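Local coordinates for protein superoxide dismutase [Fe] (Methanothermobacter thermautotrophicus, PDB 1MA1) that destroys superoxide radicals made in the cell, turning them into hydrogen peroxide and oxygen at one iron ion per subunit of a homotetramer, at residues A[145-150]-A[155-160]; A[135-140]-A[199-204]; A[31-36]-A[83-88]. One frame throughout, in Å; residues are numbered along the deposited sequence.

Contact 1 of 3, residues A[145-150]-A[155-160]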
loop_
_atom_site.group_PDB
_atom_site.type_symbol
_atom_site.label_atom_id
_atom_site.label_comp_id
_atom_site.label_asym_id
_atom_site.label_seq_id
_atom_site.Cartn_x
_atom_site.Cartn_y
_atom_site.Cartn_z
ATOM N N PHE A 145 -5.631 -7.087 -20.176
ATOM C CA PHE A 145 -4.724 -6.374 -19.271
ATOM C C PHE A 145 -3.986 -7.381 -18.398
ATOM O O PHE A 145 -4.537 -8.407 -18.009
ATOM C CB PHE A 145 -5.498 -5.427 -18.342
ATOM C CG PHE A 145 -6.046 -4.197 -19.014
ATOM C CD1 PHE A 145 -6.965 -3.389 -18.353
ATOM C CD2 PHE A 145 -5.635 -3.833 -20.292
ATOM C CE1 PHE A 145 -7.470 -2.236 -18.951
ATOM C CE2 PHE A 145 -6.135 -2.669 -20.910
ATOM C CZ PHE A 145 -7.053 -1.873 -20.237
ATOM N N ILE A 146 -2.742 -7.072 -18.068
ATOM C CA ILE A 146 -2.084 -7.744 -16.956
ATOM C C ILE A 146 -2.113 -6.836 -15.719
ATOM O O ILE A 146 -1.883 -5.629 -15.817
ATOM C CB ILE A 146 -0.620 -8.097 -17.331
ATOM C CG1 ILE A 146 -0.613 -8.952 -18.606
ATOM C CG2 ILE A 146 0.077 -8.819 -16.167
ATOM C CD1 ILE A 146 0.782 -9.389 -19.056
ATOM N N MET A 147 -2.409 -7.395 -14.554
ATOM C CA MET A 147 -2.133 -6.648 -13.327
ATOM C C MET A 147 -1.143 -7.333 -12.401
ATOM O O MET A 147 -1.073 -8.565 -12.344
ATOM C CB MET A 147 -3.440 -6.291 -12.564
ATOM C CG MET A 147 -4.619 -7.231 -12.748
ATOM S SD MET A 147 -6.168 -6.764 -11.860
ATOM C CE MET A 147 -6.731 -5.642 -12.916
ATOM N N GLN A 148 -0.352 -6.532 -11.696
ATOM C CA GLN A 148 0.599 -7.083 -10.740
ATOM C C GLN A 148 0.076 -6.825 -9.349
ATOM O O GLN A 148 0.128 -5.705 -8.879
ATOM C CB GLN A 148 1.963 -6.427 -10.899
ATOM C CG GLN A 148 3.025 -7.054 -10.051
ATOM C CD GLN A 148 4.274 -6.229 -10.007
ATOM O OE1 GLN A 148 4.322 -5.185 -9.340
ATOM N NE2 GLN A 148 5.302 -6.677 -10.729
ATOM N N VAL A 149 -0.443 -7.863 -8.703
ATOM C CA VAL A 149 -1.062 -7.727 -7.400
ATOM C C VAL A 149 -0.022 -7.925 -6.313
ATOM O O VAL A 149 0.651 -8.948 -6.296
ATOM C CB VAL A 149 -2.129 -8.774 -7.193
ATOM C CG1 VAL A 149 -2.738 -8.595 -5.791
ATOM C CG2 VAL A 149 -3.165 -8.680 -8.324
ATOM N N GLU A 150 0.112 -6.953 -5.412
ATOM C CA GLU A 150 0.903 -7.137 -4.209
ATOM C C GLU A 150 0.035 -7.706 -3.125
ATOM O O GLU A 150 -1.174 -7.452 -3.114
ATOM C CB GLU A 150 1.506 -5.817 -3.748
ATOM C CG GLU A 150 2.520 -5.300 -4.744
ATOM C CD GLU A 150 3.382 -4.183 -4.199
ATOM O OE1 GLU A 150 2.943 -3.507 -3.260
ATOM O OE2 GLU A 150 4.492 -3.968 -4.724
ATOM N N ASN A 155 -2.972 -2.962 -5.678
ATOM C CA ASN A 155 -2.877 -2.678 -7.105
ATOM C C ASN A 155 -3.736 -3.626 -7.922
ATOM O O ASN A 155 -3.296 -4.164 -8.937
ATOM C CB ASN A 155 -1.424 -2.760 -7.576
ATOM C CG ASN A 155 -0.496 -1.902 -6.746
ATOM O OD1 ASN A 155 -0.818 -0.753 -6.410
ATOM N ND2 ASN A 155 0.667 -2.439 -6.422
ATOM N N VAL A 156 -4.971 -3.825 -7.490
ATOM C CA VAL A 156 -5.921 -4.516 -8.342
ATOM C C VAL A 156 -7.069 -3.611 -8.797
ATOM O O VAL A 156 -7.539 -2.751 -8.047
ATOM C CB VAL A 156 -6.453 -5.806 -7.650
ATOM C CG1 VAL A 156 -5.884 -5.890 -6.252
ATOM C CG2 VAL A 156 -8.001 -5.862 -7.687
ATOM N N ILE A 157 -7.485 -3.787 -10.047
ATOM C CA ILE A 157 -8.560 -2.992 -10.609
ATOM C C ILE A 157 -9.890 -3.577 -10.154
ATOM O O ILE A 157 -10.232 -4.700 -10.518
ATOM C CB ILE A 157 -8.509 -3.014 -12.129
ATOM C CG1 ILE A 157 -7.121 -2.550 -12.600
ATOM C CG2 ILE A 157 -9.601 -2.126 -12.695
ATOM C CD1 ILE A 157 -6.911 -2.688 -14.108
ATOM N N PRO A 158 -10.653 -2.838 -9.331
ATOM C CA PRO A 158 -11.935 -3.394 -8.918
ATOM C C PRO A 158 -12.804 -3.760 -10.110
ATOM O O PRO A 158 -12.783 -3.071 -11.133
ATOM C CB PRO A 158 -12.538 -2.294 -8.042
ATOM C CG PRO A 158 -11.783 -1.063 -8.434
ATOM C CD PRO A 158 -10.402 -1.549 -8.672
ATOM N N HIS A 159 -13.534 -4.870 -9.973
ATOM C CA HIS A 159 -14.583 -5.280 -10.915
ATOM C C HIS A 159 -14.056 -6.132 -12.084
ATOM O O HIS A 159 -14.834 -6.812 -12.745
ATOM C CB HIS A 159 -15.335 -4.032 -11.448
ATOM C CG HIS A 159 -16.659 -4.336 -12.078
ATOM N ND1 HIS A 159 -16.868 -4.275 -13.439
ATOM C CD2 HIS A 159 -17.842 -4.710 -11.531
ATOM C CE1 HIS A 159 -18.125 -4.598 -13.705
ATOM N NE2 HIS A 159 -18.736 -4.867 -12.567
ATOM N N PHE A 160 -12.748 -6.089 -12.342
ATOM C CA PHE A 160 -12.170 -6.905 -13.406
ATOM C C PHE A 160 -12.022 -8.364 -13.013
ATOM O O PHE A 160 -11.696 -8.668 -11.872
ATOM C CB PHE A 160 -10.806 -6.348 -13.821
ATOM C CG PHE A 160 -10.889 -5.191 -14.780
ATOM C CD1 PHE A 160 -11.749 -4.138 -14.545
ATOM C CD2 PHE A 160 -10.096 -5.160 -15.916
ATOM C CE1 PHE A 160 -11.815 -3.077 -15.436
ATOM C CE2 PHE A 160 -10.162 -4.103 -16.794
ATOM C CZ PHE A 160 -11.022 -3.064 -16.553
HETATM O O HOH W 1 1.866 -4.476 -7.711
#
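Both F145 and F160 set their rings beside the backbone N and anti to the carbonyl carbon (chi1 -73° and -81°), and from these positions the two side chains meet, CD1 of F145 lying 3.6 Å from CE2 of F160. M147 arrives by another route. Its chain runs straight through CG and then bends about the sulfur (chi3 81°), which leaves SD 4.3 Å from CB of V156 and directs the methyl CE toward I157 and F160, although its exact place is doubtful. The type II turn from I157 to F160 places CG2 of I157 over the rim of one face of the F160 ring, while F145 and M147 of the strand approach the same two residues. This is the alpha/beta C-terminal domain of the iron/manganese superoxide dismutases, where strand 143-150 borders the antiparallel sheet within the chain. Its backbone pairs with strand 131-138, whereas the loop diverges from it: CA atoms are 5.4 Å apart at V149 and N155 but 9.5 Å apart at F145 and F160, a widening filled by the long side chains. At the narrow end the chemistry turns polar. One water accepts from ND2 of N155 at 2.7 Å and donates to OE1 of Q148 at 3.0 Å, while NE2 of that glutamine bonds to A123 O. E150 passes the N155 amide without bonding to it; its OE2 makes salt bridges to K151 of the third subunit and K69 of the second.

Contact 2 of 3, residues A[135-140]-A[199-204]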
loop_
_atom_site.group_PDB
_atom_site.type_symbol
_atom_site.label_atom_id
_atom_site.label_comp_id
_atom_site.label_asym_id
_atom_site.label_seq_id
_atom_site.Cartn_x
_atom_site.Cartn_y
_atom_site.Cartn_z
ATOM N N LEU A 135 -3.833 -12.205 -15.381
ATOM C CA LEU A 135 -4.394 -11.736 -16.647
ATOM C C LEU A 135 -5.874 -11.437 -16.482
ATOM O O LEU A 135 -6.590 -12.181 -15.817
ATOM C CB LEU A 135 -4.216 -12.787 -17.727
ATOM C CG LEU A 135 -4.708 -12.376 -19.118
ATOM C CD1 LEU A 135 -3.907 -11.172 -19.566
ATOM C CD2 LEU A 135 -4.534 -13.530 -20.117
ATOM N N THR A 136 -6.329 -10.351 -17.093
ATOM C CA THR A 136 -7.743 -9.983 -17.087
ATOM C C THR A 136 -8.111 -9.236 -18.381
ATOM O O THR A 136 -7.339 -9.237 -19.344
ATOM C CB THR A 136 -8.073 -9.097 -15.871
ATOM O OG1 THR A 136 -9.478 -8.813 -15.855
ATOM C CG2 THR A 136 -7.298 -7.785 -15.934
ATOM N N TYR A 137 -9.288 -8.617 -18.415
ATOM C CA TYR A 137 -9.877 -8.161 -19.675
ATOM C C TYR A 137 -10.743 -6.933 -19.446
ATOM O O TYR A 137 -11.617 -6.940 -18.577
ATOM C CB TYR A 137 -10.721 -9.276 -20.303
ATOM C CG TYR A 137 -11.555 -8.844 -21.500
ATOM C CD1 TYR A 137 -10.952 -8.495 -22.700
ATOM C CD2 TYR A 137 -12.952 -8.738 -21.409
ATOM C CE1 TYR A 137 -11.704 -8.046 -23.772
ATOM C CE2 TYR A 137 -13.711 -8.289 -22.477
ATOM C CZ TYR A 137 -13.075 -7.939 -23.655
ATOM O OH TYR A 137 -13.787 -7.422 -24.713
ATOM N N CYS A 138 -10.495 -5.871 -20.213
ATOM C CA CYS A 138 -11.375 -4.695 -20.206
ATOM C C CYS A 138 -12.359 -4.774 -21.370
ATOM O O CYS A 138 -12.071 -4.348 -22.474
ATOM C CB CYS A 138 -10.555 -3.402 -20.288
ATOM S SG CYS A 138 -11.510 -1.849 -20.251
ATOM N N GLN A 139 -13.500 -5.393 -21.098
ATOM C CA GLN A 139 -14.784 -5.079 -21.705
ATOM C C GLN A 139 -14.864 -3.729 -22.430
ATOM O O GLN A 139 -15.145 -3.667 -23.624
ATOM C CB GLN A 139 -15.842 -5.208 -20.603
ATOM C CG GLN A 139 -15.195 -5.370 -19.180
ATOM C CD GLN A 139 -16.100 -6.051 -18.118
ATOM O OE1 GLN A 139 -15.944 -5.802 -16.908
ATOM N NE2 GLN A 139 -17.021 -6.924 -18.564
ATOM N N ARG A 140 -14.601 -2.643 -21.723
ATOM C CA ARG A 140 -14.760 -1.307 -22.312
ATOM C C ARG A 140 -13.888 -1.085 -23.568
ATOM O O ARG A 140 -14.395 -0.691 -24.615
ATOM C CB ARG A 140 -14.418 -0.238 -21.276
ATOM C CG ARG A 140 -15.338 0.950 -21.282
ATOM C CD ARG A 140 -16.636 0.589 -20.608
ATOM N NE ARG A 140 -17.485 1.756 -20.412
ATOM C CZ ARG A 140 -18.718 1.704 -19.910
ATOM N NH1 ARG A 140 -19.243 0.539 -19.544
ATOM N NH2 ARG A 140 -19.428 2.820 -19.786
ATOM N N LYS A 199 -11.699 -21.218 -21.205
ATOM C CA LYS A 199 -13.077 -21.285 -20.766
ATOM C C LYS A 199 -13.459 -20.023 -20.003
ATOM O O LYS A 199 -14.461 -19.387 -20.317
ATOM C CB LYS A 199 -13.286 -22.502 -19.881
ATOM C CG LYS A 199 -14.719 -22.677 -19.412
ATOM C CD LYS A 199 -14.853 -23.898 -18.494
ATOM C CE LYS A 199 -16.255 -24.029 -17.909
ATOM N NZ LYS A 199 -16.397 -25.276 -17.080
ATOM N N ARG A 200 -12.657 -19.649 -19.013
ATOM C CA ARG A 200 -12.881 -18.408 -18.274
ATOM C C ARG A 200 -13.071 -17.210 -19.201
ATOM O O ARG A 200 -13.922 -16.354 -18.970
ATOM C CB ARG A 200 -11.699 -18.126 -17.340
ATOM C CG ARG A 200 -11.445 -19.210 -16.300
ATOM C CD ARG A 200 -10.179 -18.943 -15.520
ATOM N NE ARG A 200 -9.990 -19.926 -14.466
ATOM C CZ ARG A 200 -8.931 -19.964 -13.669
ATOM N NH1 ARG A 200 -7.973 -19.061 -13.818
ATOM N NH2 ARG A 200 -8.820 -20.901 -12.736
ATOM N N PHE A 201 -12.269 -17.148 -20.251
ATOM C CA PHE A 201 -12.249 -15.978 -21.107
ATOM C C PHE A 201 -13.537 -15.909 -21.895
ATOM O O PHE A 201 -14.004 -14.829 -22.235
ATOM C CB PHE A 201 -11.046 -16.046 -22.062
ATOM C CG PHE A 201 -10.919 -14.847 -22.968
ATOM C CD1 PHE A 201 -11.032 -13.551 -22.461
ATOM C CD2 PHE A 201 -10.679 -15.006 -24.328
ATOM C CE1 PHE A 201 -10.903 -12.424 -23.317
ATOM C CE2 PHE A 201 -10.550 -13.891 -25.180
ATOM C CZ PHE A 201 -10.661 -12.602 -24.671
ATOM N N GLU A 202 -14.113 -17.067 -22.191
ATOM C CA GLU A 202 -15.309 -17.114 -23.019
ATOM C C GLU A 202 -16.539 -16.636 -22.259
ATOM O O GLU A 202 -17.480 -16.115 -22.857
ATOM C CB GLU A 202 -15.549 -18.533 -23.527
ATOM C CG GLU A 202 -14.324 -19.174 -24.152
ATOM C CD GLU A 202 -14.608 -19.866 -25.482
ATOM O OE1 GLU A 202 -13.810 -20.756 -25.862
ATOM O OE2 GLU A 202 -15.611 -19.508 -26.146
ATOM N N ASP A 203 -16.535 -16.813 -20.942
ATOM C CA ASP A 203 -17.692 -16.428 -20.144
ATOM C C ASP A 203 -17.722 -14.949 -19.821
ATOM O O ASP A 203 -18.570 -14.507 -19.059
ATOM C CB ASP A 203 -17.750 -17.205 -18.826
ATOM C CG ASP A 203 -17.668 -18.695 -19.027
ATOM O OD1 ASP A 203 -18.228 -19.200 -20.038
ATOM O OD2 ASP A 203 -17.043 -19.351 -18.156
ATOM N N ILE A 204 -16.806 -14.180 -20.393
ATOM C CA ILE A 204 -16.952 -12.736 -20.371
ATOM C C ILE A 204 -16.783 -12.136 -21.756
ATOM O O ILE A 204 -16.541 -10.941 -21.895
ATOM C CB ILE A 204 -15.940 -12.106 -19.414
ATOM C CG1 ILE A 204 -14.516 -12.403 -19.874
ATOM C CG2 ILE A 204 -16.159 -12.652 -18.025
ATOM C CD1 ILE A 204 -13.462 -11.833 -18.949
#
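Y137 receives the edge of F201 on one face of its ring, a T-shaped pair with planes 80° apart and centroids separated by 5.7 Å. The touching atom is CE1 of F201, which comes down over the rim of the tyrosine ring by the CG-CD1 bond, 4.0 Å from CD1 of Y137. Across the opposite face, offset toward the rim, lies the backbone N of Q139, and Y137 OH is hydrogen-bonded to D142, so the phenol is enclosed on two faces and tied at its end. I204 completes the packed part. Its CG1 sits between backbone N and carbonyl carbon (chi1 62°), and the extended chain beyond brings CD1 to 4.0 Å from CB of Y137, alongside the start of that side chain and running against it.

Tightness ends there. Beyond C138 the chain leaves the strand, and the side chain of the exposed Q139 stays clear of the 199-204 segment, its OE1 instead bonding to R161 of the second subunit. K199 and E202 on the helix, and D203 just after it, are likewise exposed, in contrast to F201, whose ring also packs edge-to-face with Y105 and touches L144 and L163. Just 165 Å² is buried, a small apolar junction of two rings and an isoleucine, with charged and polar side chains on its solvent side. It is where helix 194-202 ends, its last turn and the residues just after it packing against strand 131-138, the middle strand of the antiparallel sheet in the C-terminal domain of this family.

Contact 3 of 3, residues A[31-36]-A[83-88]. With FE (Fe (III) ion), chain G.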
loop_
_atom_site.group_PDB
_atom_site.type_symbol
_atom_site.label_atom_id
_atom_site.label_comp_id
_atom_site.label_asym_id
_atom_site.label_seq_id
_atom_site.Cartn_x
_atom_site.Cartn_y
_atom_site.Cartn_z
ATOM N N THR A 31 1.840 -29.422 -1.505
ATOM C CA THR A 31 1.052 -29.883 -0.380
ATOM C C THR A 31 0.971 -28.819 0.700
ATOM O O THR A 31 -0.097 -28.543 1.248
ATOM C CB THR A 31 1.662 -31.134 0.213
ATOM O OG1 THR A 31 1.695 -32.145 -0.796
ATOM C CG2 THR A 31 0.859 -31.607 1.408
ATOM N N ILE A 32 2.104 -28.212 1.008
ATOM C CA ILE A 32 2.110 -27.208 2.046
ATOM C C ILE A 32 1.515 -25.844 1.611
ATOM O O ILE A 32 0.855 -25.179 2.423
ATOM C CB ILE A 32 3.558 -27.073 2.641
ATOM C CG1 ILE A 32 3.672 -25.798 3.467
ATOM C CG2 ILE A 32 4.589 -27.129 1.546
ATOM C CD1 ILE A 32 5.028 -25.615 4.129
ATOM N N HIS A 33 1.706 -25.450 0.346
ATOM C CA HIS A 33 1.046 -24.258 -0.202
ATOM C C HIS A 33 -0.455 -24.409 -0.008
ATOM O O HIS A 33 -1.128 -23.486 0.465
ATOM C CB HIS A 33 1.350 -24.101 -1.714
ATOM C CG HIS A 33 1.008 -22.760 -2.300
ATOM N ND1 HIS A 33 1.475 -22.366 -3.529
ATOM C CD2 HIS A 33 0.279 -21.709 -1.834
ATOM C CE1 HIS A 33 1.060 -21.139 -3.800
ATOM N NE2 HIS A 33 0.328 -20.711 -2.786
ATOM N N HIS A 34 -0.973 -25.579 -0.376
ATOM C CA HIS A 34 -2.407 -25.826 -0.339
ATOM C C HIS A 34 -2.908 -25.940 1.084
ATOM O O HIS A 34 -3.902 -25.316 1.451
ATOM C CB HIS A 34 -2.743 -27.106 -1.090
ATOM C CG HIS A 34 -4.207 -27.408 -1.144
ATOM N ND1 HIS A 34 -4.744 -28.605 -0.720
ATOM C CD2 HIS A 34 -5.257 -26.662 -1.575
ATOM C CE1 HIS A 34 -6.052 -28.588 -0.885
ATOM N NE2 HIS A 34 -6.387 -27.417 -1.404
ATOM N N GLN A 35 -2.217 -26.728 1.900
ATOM C CA GLN A 35 -2.818 -27.199 3.136
ATOM C C GLN A 35 -2.516 -26.297 4.297
ATOM O O GLN A 35 -3.237 -26.309 5.293
ATOM C CB GLN A 35 -2.336 -28.599 3.478
ATOM C CG GLN A 35 -2.532 -29.571 2.364
ATOM C CD GLN A 35 -2.727 -30.965 2.876
ATOM O OE1 GLN A 35 -2.155 -31.345 3.906
ATOM N NE2 GLN A 35 -3.537 -31.753 2.159
ATOM N N LYS A 36 -1.439 -25.530 4.175
ATOM C CA LYS A 36 -1.089 -24.560 5.208
ATOM C C LYS A 36 -1.542 -23.138 4.873
ATOM O O LYS A 36 -2.294 -22.520 5.631
ATOM C CB LYS A 36 0.411 -24.575 5.453
ATOM C CG LYS A 36 0.909 -25.899 5.948
ATOM C CD LYS A 36 0.171 -26.294 7.205
ATOM C CE LYS A 36 0.558 -27.698 7.644
ATOM N NZ LYS A 36 -0.069 -28.079 8.935
ATOM N N PHE A 83 -8.325 -19.769 -8.177
ATOM C CA PHE A 83 -8.083 -19.712 -9.617
ATOM C C PHE A 83 -6.713 -20.260 -9.996
ATOM O O PHE A 83 -6.533 -20.770 -11.099
ATOM C CB PHE A 83 -8.211 -18.269 -10.141
ATOM C CG PHE A 83 -9.630 -17.783 -10.269
ATOM C CD1 PHE A 83 -10.398 -17.501 -9.141
ATOM C CD2 PHE A 83 -10.211 -17.615 -11.520
ATOM C CE1 PHE A 83 -11.713 -17.065 -9.261
ATOM C CE2 PHE A 83 -11.532 -17.178 -11.643
ATOM C CZ PHE A 83 -12.282 -16.906 -10.510
ATOM N N PHE A 84 -5.753 -20.137 -9.081
ATOM C CA PHE A 84 -4.382 -20.580 -9.330
ATOM C C PHE A 84 -4.363 -22.087 -9.555
ATOM O O PHE A 84 -3.879 -22.555 -10.578
ATOM C CB PHE A 84 -3.490 -20.214 -8.140
ATOM C CG PHE A 84 -2.040 -20.583 -8.324
ATOM C CD1 PHE A 84 -1.339 -20.167 -9.450
ATOM C CD2 PHE A 84 -1.367 -21.318 -7.359
ATOM C CE1 PHE A 84 0.019 -20.481 -9.607
ATOM C CE2 PHE A 84 -0.014 -21.633 -7.497
ATOM C CZ PHE A 84 0.682 -21.213 -8.628
ATOM N N TRP A 85 -4.897 -22.844 -8.600
ATOM C CA TRP A 85 -4.957 -24.298 -8.725
ATOM C C TRP A 85 -5.659 -24.655 -10.027
ATOM O O TRP A 85 -5.288 -25.602 -10.726
ATOM C CB TRP A 85 -5.727 -24.904 -7.553
ATOM C CG TRP A 85 -5.238 -24.505 -6.204
ATOM C CD1 TRP A 85 -6.005 -24.179 -5.132
ATOM C CD2 TRP A 85 -3.880 -24.404 -5.773
ATOM N NE1 TRP A 85 -5.212 -23.873 -4.048
ATOM C CE2 TRP A 85 -3.900 -24.003 -4.415
ATOM C CE3 TRP A 85 -2.646 -24.612 -6.396
ATOM C CZ2 TRP A 85 -2.742 -23.809 -3.678
ATOM C CZ3 TRP A 85 -1.486 -24.420 -5.657
ATOM C CH2 TRP A 85 -1.542 -24.020 -4.314
ATOM N N GLY A 86 -6.671 -23.873 -10.353
ATOM C CA GLY A 86 -7.528 -24.219 -11.464
ATOM C C GLY A 86 -6.882 -24.018 -12.826
ATOM O O GLY A 86 -7.257 -24.713 -13.784
ATOM N N ASN A 87 -5.938 -23.079 -12.939
ATOM C CA ASN A 87 -5.271 -22.888 -14.212
ATOM C C ASN A 87 -3.870 -23.485 -14.226
ATOM O O ASN A 87 -2.977 -23.011 -14.939
ATOM C CB ASN A 87 -5.287 -21.395 -14.651
ATOM C CG ASN A 87 -4.562 -20.430 -13.681
ATOM O OD1 ASN A 87 -5.086 -19.343 -13.390
ATOM N ND2 ASN A 87 -3.356 -20.792 -13.223
ATOM N N MET A 88 -3.698 -24.557 -13.446
ATOM C CA MET A 88 -2.595 -25.499 -13.656
ATOM C C MET A 88 -3.096 -26.929 -13.837
ATOM O O MET A 88 -4.222 -27.255 -13.474
ATOM C CB MET A 88 -1.610 -25.463 -12.478
ATOM C CG MET A 88 -0.954 -24.111 -12.232
ATOM S SD MET A 88 0.338 -24.154 -10.941
ATOM C CE MET A 88 -0.639 -24.134 -9.475
HETATM FE FE FE G . 0.232 -18.718 -2.076
HETATM O O HOH W 2 -0.137 -16.888 -1.645
#
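This contact is the alpha-hairpin side of the iron site, which lies between the two domains: helices 27-57 and 64-86 bring H33 against W85 and F84. H33 swings its ring anti to the backbone N (chi1 -166°), and NE2 binds the iron at 2.1 Å. A water at 1.9 Å from the iron, with H81, D167 and H171, completes the five ligands. Over one face of the H33 imidazole stands the six-membered edge of W85, CH2 lying 3.5 Å from CG of H33 with planes 75° apart. F84 meets the same imidazole obliquely, its CE2 3.9 Å from CE1 of H33, with planes at 44°. The other half of the indole meets H34, which turns its edge toward the five-membered ring in an offset edge-to-face pair, CD2 of H34 being 3.7 Å from NE1 of W85. Y18 and P12 hold the two nitrogens of H34. An alanine in place of W85 would remove the indole from between the two histidines, and is likely to leave the H33 face uncovered and the ligand ring freer to tilt. Such an aromatic cluster around a metal-bound histidine is characteristic of the active site of iron and manganese superoxide dismutases.

Overall arrangement
All three contacts are mainly buried, yet place in the fold sets their chemistry. Contacts 1 and 2 share the antiparallel sheet: strands 143-150 and 131-138 are neighbours, joined where F145 O meets T136 N, and contact 1 is nested within the loop that contact 2 closes. The first is largely aliphatic and aromatic, with one charged end, E150, bonded to other subunits; contact 2, the farthest from the chain centre, is a small apolar packing of rings and an aliphatic chain, edged by exposed residues. Contact 3, in the other domain, lies nearest the chain centre and alone includes a metal ligand. R200 of the 199-204 segment reaches F83 O and N87 OD1, linking it to contact 2.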